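Long-range contacts in suppressor of fused homolog (PDB 6LPH), which probably sequesters a DNA-binding transcription factor of RNA polymerase II, the chain here being its N-terminal part in complex with a peptide of Fu: residues M57-G62 with P70-I75; F106-T111 with P129-N134; Q195-F200 with L230-D235. All blocks are in the same frame, centred on the assembly; numbering follows the deposited sequence.

How the contacts relate
The three contacts follow one another along the chain and all reach one mixed sheet. Contact 1 is a hairpin of adjacent strands; contact 2 packs the next strand in the sheet, 97-109, against helix 131-146; contact 3 sets a loop against strand 189-199, the neighbour of 97-109. Contacts 1 and 2 have centres about 9 Å apart, contacts 2 and 3 about 10 Å, and contacts 1 and 3 about 13 Å. Y74 OH meets P129 O at 2.6 Å between the first two, while R107 NE meets Q195 OE1 at 2.8 Å between the last two. The bound peptide touches M57 in contact 1 and T130, W131 and N134 in contact 2.

Contact 1. Residues M57-G62 with P70-I75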
# COMPACT_ATOMS: atom_id res chain seq x y z
N MET A 57 -8.38 -5.21 0.52
CA MET A 57 -7.29 -6.22 0.44
C MET A 57 -7.68 -7.24 -0.61
O MET A 57 -8.78 -7.81 -0.54
CB MET A 57 -7.12 -6.89 1.80
CG MET A 57 -6.96 -5.88 2.95
SD MET A 57 -6.45 -6.71 4.49
CE MET A 57 -8.02 -7.40 4.98
N TYR A 58 -6.81 -7.45 -1.61
CA TYR A 58 -7.10 -8.43 -2.65
C TYR A 58 -6.00 -9.48 -2.70
O TYR A 58 -4.87 -9.21 -2.35
CB TYR A 58 -7.16 -7.74 -4.03
CG TYR A 58 -8.37 -6.87 -4.25
CD1 TYR A 58 -8.34 -5.49 -3.96
CD2 TYR A 58 -9.55 -7.43 -4.75
CE1 TYR A 58 -9.46 -4.69 -4.17
CE2 TYR A 58 -10.67 -6.63 -5.00
CZ TYR A 58 -10.63 -5.27 -4.71
OH TYR A 58 -11.75 -4.51 -4.93
N ASN A 59 -6.37 -10.68 -3.16
CA ASN A 59 -5.38 -11.69 -3.53
C ASN A 59 -5.05 -11.53 -4.99
O ASN A 59 -5.96 -11.43 -5.82
CB ASN A 59 -5.94 -13.11 -3.34
CG ASN A 59 -4.90 -14.18 -3.66
OD1 ASN A 59 -3.91 -14.29 -2.97
ND2 ASN A 59 -5.12 -14.94 -4.71
N TYR A 60 -3.76 -11.52 -5.31
CA TYR A 60 -3.34 -11.57 -6.71
C TYR A 60 -2.57 -12.88 -6.96
O TYR A 60 -1.49 -13.06 -6.40
CB TYR A 60 -2.49 -10.34 -7.12
CG TYR A 60 -2.31 -10.34 -8.62
CD1 TYR A 60 -1.12 -10.80 -9.20
CD2 TYR A 60 -3.37 -9.92 -9.47
CE1 TYR A 60 -0.99 -10.84 -10.62
CE2 TYR A 60 -3.24 -9.96 -10.86
CZ TYR A 60 -2.06 -10.42 -11.43
OH TYR A 60 -1.93 -10.46 -12.81
N PRO A 61 -3.12 -13.79 -7.80
CA PRO A 61 -2.48 -15.09 -8.01
C PRO A 61 -1.08 -15.02 -8.62
O PRO A 61 -0.28 -15.96 -8.44
CB PRO A 61 -3.46 -15.82 -8.97
CG PRO A 61 -4.78 -15.17 -8.73
CD PRO A 61 -4.42 -13.71 -8.51
N GLY A 62 -0.78 -13.96 -9.37
CA GLY A 62 0.54 -13.84 -10.00
C GLY A 62 0.41 -13.77 -11.51
O GLY A 62 -0.71 -13.75 -12.05
N PRO A 70 2.66 -14.60 -6.44
CA PRO A 70 1.39 -14.42 -5.71
C PRO A 70 1.61 -13.47 -4.56
O PRO A 70 2.66 -13.51 -3.89
CB PRO A 70 1.07 -15.82 -5.17
CG PRO A 70 2.18 -16.71 -5.59
CD PRO A 70 3.17 -15.99 -6.42
N HIS A 71 0.62 -12.60 -4.32
CA HIS A 71 0.77 -11.59 -3.29
C HIS A 71 -0.56 -11.03 -2.86
O HIS A 71 -1.61 -11.32 -3.46
CB HIS A 71 1.72 -10.50 -3.77
CG HIS A 71 1.21 -9.67 -4.94
ND1 HIS A 71 1.41 -10.01 -6.24
CD2 HIS A 71 0.56 -8.44 -4.96
CE1 HIS A 71 0.89 -9.07 -7.05
NE2 HIS A 71 0.35 -8.11 -6.26
N TRP A 72 -0.50 -10.25 -1.78
CA TRP A 72 -1.63 -9.51 -1.26
C TRP A 72 -1.55 -8.08 -1.75
O TRP A 72 -0.47 -7.48 -1.69
CB TRP A 72 -1.53 -9.52 0.24
CG TRP A 72 -1.49 -10.89 0.87
CD1 TRP A 72 -0.45 -11.48 1.60
CD2 TRP A 72 -2.56 -11.88 0.87
NE1 TRP A 72 -0.81 -12.74 2.05
CE2 TRP A 72 -2.05 -13.04 1.64
CE3 TRP A 72 -3.82 -11.93 0.33
CZ2 TRP A 72 -2.82 -14.17 1.83
CZ3 TRP A 72 -4.58 -13.10 0.53
CH2 TRP A 72 -4.09 -14.17 1.27
N HIS A 73 -2.66 -7.51 -2.23
CA HIS A 73 -2.66 -6.13 -2.81
C HIS A 73 -3.58 -5.26 -1.96
O HIS A 73 -4.78 -5.58 -1.78
CB HIS A 73 -3.14 -6.21 -4.24
CG HIS A 73 -3.06 -4.92 -5.03
ND1 HIS A 73 -3.77 -4.75 -6.18
CD2 HIS A 73 -2.34 -3.73 -4.83
CE1 HIS A 73 -3.52 -3.52 -6.70
NE2 HIS A 73 -2.63 -2.90 -5.91
N TYR A 74 -3.01 -4.20 -1.37
CA TYR A 74 -3.75 -3.31 -0.48
C TYR A 74 -4.02 -1.98 -1.17
O TYR A 74 -3.12 -1.46 -1.82
CB TYR A 74 -2.90 -3.02 0.75
CG TYR A 74 -2.61 -4.30 1.51
CD1 TYR A 74 -1.57 -5.15 1.13
CD2 TYR A 74 -3.42 -4.69 2.57
CE1 TYR A 74 -1.29 -6.35 1.86
CE2 TYR A 74 -3.15 -5.88 3.32
CZ TYR A 74 -2.09 -6.70 2.91
OH TYR A 74 -1.82 -7.89 3.58
N ILE A 75 -5.24 -1.45 -1.03
CA ILE A 75 -5.59 -0.12 -1.66
C ILE A 75 -6.32 0.77 -0.65
O ILE A 75 -7.30 0.32 -0.05
CB ILE A 75 -6.42 -0.25 -2.96
CG1 ILE A 75 -5.72 -1.17 -3.96
CG2 ILE A 75 -6.64 1.15 -3.61
CD1 ILE A 75 -6.25 -2.58 -3.95
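Y60 and H71 face each other across the antiparallel hairpin formed by 57-62 and 70-75, and their side chains meet obliquely. The CB of Y60 sits over one face of the imidazole, 3.8 Å from the centroid of the H71 ring, in a CH-pi contact. Beyond it the phenol ring turns so that the two ring planes lie 40° apart, with Y60 CD1 at 3.4 Å from H71 CE1. H71 has its CG between the backbone N and the carbonyl carbon (chi1 66°), and the ring beyond it lies against Y60. ND1 of H71 is held by P69 O and NE2 by R107.

On the same face of the hairpin, Y58 presents a ring edge to I75, whose CD1 comes to 3.6 Å from Y58 CD1. That same methyl lies over the centre of the H73 ring, so it touches both the Y58 ring edge and the H73 ring face.

The other face carries M57 against Y74 and N59 against W72. The sulfur of M57 comes obliquely to the tyrosine ring, SD to Y74 CE2 at 3.6 Å, a Met-aromatic contact. N59 OD1 lies 3.8 Å from W72 CZ3, and the amine of K110, unusually close to this oxygen, makes a cation-pi contact with W72.

Between the two faces, four backbone bonds of 2.8 to 3.0 Å link Y58 N and O with H73 O and N, and Y60 N and O with H71 O and N. G62, at a positive phi of 120°, takes a backbone shape that calls for glycine.

Strand 97-109 lies on the far edge of 71-77, with W72 and Y74 bonded to its L108 and F106, and strand 36-40 flanks 54-60. Helix 131-146 covers Y74 through P132 and L136, while strand 172-186 packs against Y60, H73 and I75 on the opposite face.

Contact 2. Residues F106-T111 with P129-N134; sequences FRLAKT and PTWPAN
F106 and P132 have the closest CA atoms of the two segments, 7.8 Å apart, where the end of strand 97-109 passes the start of helix 131-146 with no hydrogen bond between the two segments. Alternate residues of the strand, F106 and L108, point toward the helix.

L108 carries much of the contact. Its CG is anti to the backbone N (chi1 171°), and the branch beyond it meets the indole of W131 tip to tip, CD2 lying 3.6 Å from W131 CZ2. The same methyl touches the pyrrolidine rings on either side in sequence, 3.9 Å from P132 CG and 4.0 Å from P129 CG. F106 crosses P132 at about a right angle, its CD2 at 3.7 Å from P132 CB, and its CE2 reaches W131 CH2 at 3.8 Å, the two ring planes being 67° apart. P132 CG also lies over the centre of the W131 ring, 3.5 Å above its plane, which bounds one face of the indole.

An alanine at W131 would probably open a gap beside L108 CD2 and F106 CE2 and uncover P132 CG, leaving the leucine tip more room to turn.

Since all the touching groups are apolar, the helix start is held to the sheet by shape and hydrophobic burial. W131 at the same time packs on a polar side chain of the bound peptide, so the apolar packing adjoins the peptide through W131.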
# COMPACT_ATOMS: atom_id res chain seq x y z
N PHE A 106 -0.08 -1.19 -1.92
CA PHE A 106 1.07 -1.95 -1.42
C PHE A 106 0.91 -3.39 -1.90
O PHE A 106 -0.22 -3.90 -1.95
CB PHE A 106 1.11 -1.83 0.09
CG PHE A 106 2.25 -2.59 0.77
CD1 PHE A 106 3.60 -2.30 0.47
CD2 PHE A 106 1.98 -3.52 1.77
CE1 PHE A 106 4.65 -2.94 1.11
CE2 PHE A 106 3.04 -4.17 2.46
CZ PHE A 106 4.37 -3.89 2.11
N ARG A 107 2.00 -4.00 -2.35
CA ARG A 107 1.98 -5.40 -2.79
C ARG A 107 2.87 -6.22 -1.88
O ARG A 107 4.09 -5.98 -1.78
CB ARG A 107 2.38 -5.55 -4.23
CG ARG A 107 1.38 -4.84 -5.18
CD ARG A 107 1.76 -5.00 -6.63
NE ARG A 107 0.89 -4.20 -7.50
CZ ARG A 107 -0.31 -4.61 -7.95
NH1 ARG A 107 -0.76 -5.85 -7.64
NH2 ARG A 107 -1.03 -3.81 -8.74
N LEU A 108 2.27 -7.19 -1.23
CA LEU A 108 3.02 -7.94 -0.21
C LEU A 108 3.14 -9.44 -0.54
O LEU A 108 2.14 -10.15 -0.63
CB LEU A 108 2.37 -7.71 1.15
CG LEU A 108 2.90 -8.61 2.30
CD1 LEU A 108 4.36 -8.29 2.61
CD2 LEU A 108 2.02 -8.44 3.54
N ALA A 109 4.38 -9.91 -0.72
CA ALA A 109 4.64 -11.30 -1.11
C ALA A 109 4.13 -12.26 -0.04
O ALA A 109 4.28 -12.01 1.16
CB ALA A 109 6.14 -11.53 -1.37
N LYS A 110 3.48 -13.33 -0.48
CA LYS A 110 3.03 -14.36 0.43
C LYS A 110 4.27 -15.05 0.92
O LYS A 110 5.22 -15.25 0.16
CB LYS A 110 2.09 -15.35 -0.26
CG LYS A 110 0.79 -14.70 -0.75
CD LYS A 110 -0.27 -15.73 -1.05
CE LYS A 110 -1.43 -15.06 -1.76
NZ LYS A 110 -2.44 -16.06 -2.22
N THR A 111 4.27 -15.40 2.19
CA THR A 111 5.39 -16.09 2.80
C THR A 111 5.40 -17.57 2.39
O THR A 111 4.41 -18.07 1.83
CB THR A 111 5.29 -15.99 4.33
OG1 THR A 111 4.04 -16.55 4.74
CG2 THR A 111 5.38 -14.54 4.78
N PRO A 129 -2.73 -10.73 5.63
CA PRO A 129 -2.25 -10.01 6.82
C PRO A 129 -2.85 -8.61 6.85
O PRO A 129 -3.11 -8.02 5.79
CB PRO A 129 -0.75 -9.92 6.59
CG PRO A 129 -0.41 -10.91 5.54
CD PRO A 129 -1.64 -11.04 4.69
N THR A 130 -3.12 -8.11 8.05
CA THR A 130 -3.76 -6.81 8.18
C THR A 130 -2.78 -5.76 8.64
O THR A 130 -3.08 -4.58 8.63
CB THR A 130 -5.00 -6.83 9.11
OG1 THR A 130 -4.63 -7.38 10.39
CG2 THR A 130 -6.15 -7.66 8.53
N TRP A 131 -1.58 -6.18 9.02
CA TRP A 131 -0.57 -5.19 9.44
C TRP A 131 -0.29 -4.09 8.42
O TRP A 131 0.00 -2.96 8.83
CB TRP A 131 0.71 -5.86 9.99
CG TRP A 131 1.55 -6.55 8.93
CD1 TRP A 131 1.63 -7.91 8.65
CD2 TRP A 131 2.46 -5.91 7.95
NE1 TRP A 131 2.49 -8.15 7.61
CE2 TRP A 131 3.02 -6.99 7.14
CE3 TRP A 131 2.84 -4.59 7.67
CZ2 TRP A 131 3.94 -6.75 6.12
CZ3 TRP A 131 3.76 -4.36 6.64
CH2 TRP A 131 4.28 -5.41 5.87
N PRO A 132 -0.41 -4.36 7.09
CA PRO A 132 -0.15 -3.25 6.15
C PRO A 132 -1.15 -2.09 6.25
O PRO A 132 -0.83 -0.97 5.85
CB PRO A 132 -0.20 -3.95 4.77
CG PRO A 132 0.30 -5.36 5.12
CD PRO A 132 -0.52 -5.63 6.35
N ALA A 133 -2.33 -2.35 6.81
CA ALA A 133 -3.31 -1.29 7.06
C ALA A 133 -2.79 -0.21 8.01
O ALA A 133 -3.00 0.97 7.73
CB ALA A 133 -4.64 -1.87 7.55
N ASN A 134 -2.15 -0.61 9.12
CA ASN A 134 -1.41 0.31 10.01
C ASN A 134 -0.36 1.11 9.28
O ASN A 134 -0.19 2.28 9.56
CB ASN A 134 -0.60 -0.44 11.08
CG ASN A 134 -1.46 -1.04 12.15
OD1 ASN A 134 -1.04 -2.01 12.78
ND2 ASN A 134 -2.64 -0.49 12.37

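Contact 3. Residues Q195-F200 with L230-D235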
# COMPACT_ATOMS: atom_id res chain seq x y z
N GLN A 195 2.10 3.31 -5.43
CA GLN A 195 2.44 2.04 -4.80
C GLN A 195 3.70 2.18 -3.98
O GLN A 195 4.78 2.55 -4.48
CB GLN A 195 2.60 0.93 -5.83
CG GLN A 195 2.85 -0.44 -5.21
CD GLN A 195 2.98 -1.52 -6.25
OE1 GLN A 195 2.07 -1.72 -7.07
NE2 GLN A 195 4.12 -2.20 -6.26
N ILE A 196 3.56 1.86 -2.71
CA ILE A 196 4.66 1.89 -1.78
C ILE A 196 5.48 0.60 -1.98
O ILE A 196 4.90 -0.48 -2.18
CB ILE A 196 4.08 2.10 -0.36
CG1 ILE A 196 4.04 3.59 -0.02
CG2 ILE A 196 4.94 1.53 0.74
CD1 ILE A 196 3.71 4.51 -1.14
N VAL A 197 6.81 0.72 -1.96
CA VAL A 197 7.73 -0.44 -2.15
C VAL A 197 8.75 -0.44 -1.02
O VAL A 197 9.47 0.53 -0.86
CB VAL A 197 8.47 -0.38 -3.51
CG1 VAL A 197 9.40 -1.59 -3.73
CG2 VAL A 197 7.49 -0.28 -4.65
N GLY A 198 8.82 -1.53 -0.25
CA GLY A 198 9.79 -1.60 0.84
C GLY A 198 11.18 -1.82 0.26
O GLY A 198 11.35 -2.59 -0.69
N VAL A 199 12.17 -1.13 0.82
CA VAL A 199 13.55 -1.19 0.32
C VAL A 199 14.59 -1.26 1.47
O VAL A 199 14.32 -0.88 2.64
CB VAL A 199 13.91 -0.00 -0.63
CG1 VAL A 199 13.07 -0.05 -1.91
CG2 VAL A 199 13.75 1.36 0.06
N PHE A 200 15.79 -1.68 1.09
CA PHE A 200 16.96 -1.76 1.99
C PHE A 200 17.50 -0.36 2.21
O PHE A 200 17.16 0.60 1.46
CB PHE A 200 18.08 -2.62 1.35
CG PHE A 200 17.91 -4.11 1.53
CD1 PHE A 200 18.88 -4.85 2.20
CD2 PHE A 200 16.79 -4.78 0.98
CE1 PHE A 200 18.73 -6.23 2.36
CE2 PHE A 200 16.64 -6.16 1.14
CZ PHE A 200 17.61 -6.88 1.85
N LEU A 230 6.94 -4.86 -8.71
CA LEU A 230 7.56 -4.33 -7.48
C LEU A 230 6.85 -4.82 -6.21
O LEU A 230 6.43 -4.05 -5.37
CB LEU A 230 7.64 -2.79 -7.54
CG LEU A 230 8.62 -2.24 -8.61
CD1 LEU A 230 8.44 -0.74 -8.84
CD2 LEU A 230 10.07 -2.57 -8.27
N VAL A 231 6.72 -6.14 -6.10
CA VAL A 231 6.14 -6.73 -4.93
C VAL A 231 7.17 -6.67 -3.80
O VAL A 231 8.35 -6.98 -4.00
CB VAL A 231 5.73 -8.19 -5.21
CG1 VAL A 231 5.33 -8.93 -3.92
CG2 VAL A 231 4.59 -8.22 -6.24
N THR A 232 6.72 -6.25 -2.63
CA THR A 232 7.61 -6.25 -1.45
C THR A 232 7.62 -7.60 -0.72
O THR A 232 6.56 -8.10 -0.33
CB THR A 232 7.14 -5.18 -0.45
OG1 THR A 232 7.17 -3.90 -1.10
CG2 THR A 232 8.03 -5.16 0.82
N ASN A 233 8.83 -8.17 -0.54
CA ASN A 233 9.01 -9.42 0.20
C ASN A 233 9.74 -9.09 1.52
O ASN A 233 10.92 -8.76 1.50
CB ASN A 233 9.82 -10.44 -0.63
CG ASN A 233 10.30 -11.62 0.20
OD1 ASN A 233 9.75 -11.92 1.26
ND2 ASN A 233 11.38 -12.28 -0.27
N MET A 234 9.04 -9.14 2.64
CA MET A 234 9.62 -8.72 3.94
C MET A 234 10.79 -9.60 4.40
O MET A 234 11.57 -9.19 5.26
CB MET A 234 8.55 -8.63 5.04
CG MET A 234 7.42 -7.64 4.69
SD MET A 234 7.99 -5.92 4.48
CE MET A 234 8.54 -5.59 6.16
N ASP A 235 10.91 -10.78 3.79
CA ASP A 235 11.98 -11.72 4.13
C ASP A 235 13.16 -11.60 3.17
O ASP A 235 14.08 -12.44 3.22
CB ASP A 235 11.44 -13.17 4.08
CG ASP A 235 10.33 -13.41 5.07
OD1 ASP A 235 10.46 -12.98 6.24
OD2 ASP A 235 9.32 -14.05 4.68
O HOH W 1 5.11 -3.08 -2.84
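T232 and G198 share a direct hydrogen bond between strand 189-199 and the loop 230-235. G198 N donates to T232 OG1 at 3.0 Å, nearly straight, with an N-H...O angle of 169°. The hydroxyl is placed for this by a chi1 of -59°, which puts OG1 anti to the carbonyl carbon, beside the backbone N.

A water adds a second set of polar links. It lies 2.8 Å from T232 OG1, 2.7 Å from I196 O and 3.0 Å from L230 O, and so bridges the strand and the loop. Nearby, Q195 NE2 comes within 3.1 Å of L230 O. Q195 NE2 is hydrogen-bonded to W229 O, and Q195 OE1 accepts from R107 NE.

Apolar contact is narrower. V197 crosses L230 at about a right angle, V197 CG2 resting 3.8 Å from L230 CB. L230 continues onto L216 and L219 of helix 201-219 and A176 of strand 172-186. G198 is matched to the T232 methyl: any CB at this glycine would come within 3.0 Å of T232 CG2, a clash.

Within the loop itself, N233 forms an Asx turn, its OD1 accepting from D235 N at 3.0 Å, with the donor 62° out of the carboxamide plane.

The loop sits where strands 97-109 and 189-199 part: I196 is still bonded to T105, whereas T232 makes the backbone bonds to R107 and A109. The hydroxyl of T232 thus provides an acceptor for the N-H of G198, and the water serves the I196 carbonyl, so that on the 189-199 side a hydroxyl and a water, not main-chain pairing with the loop, meet these two backbone groups.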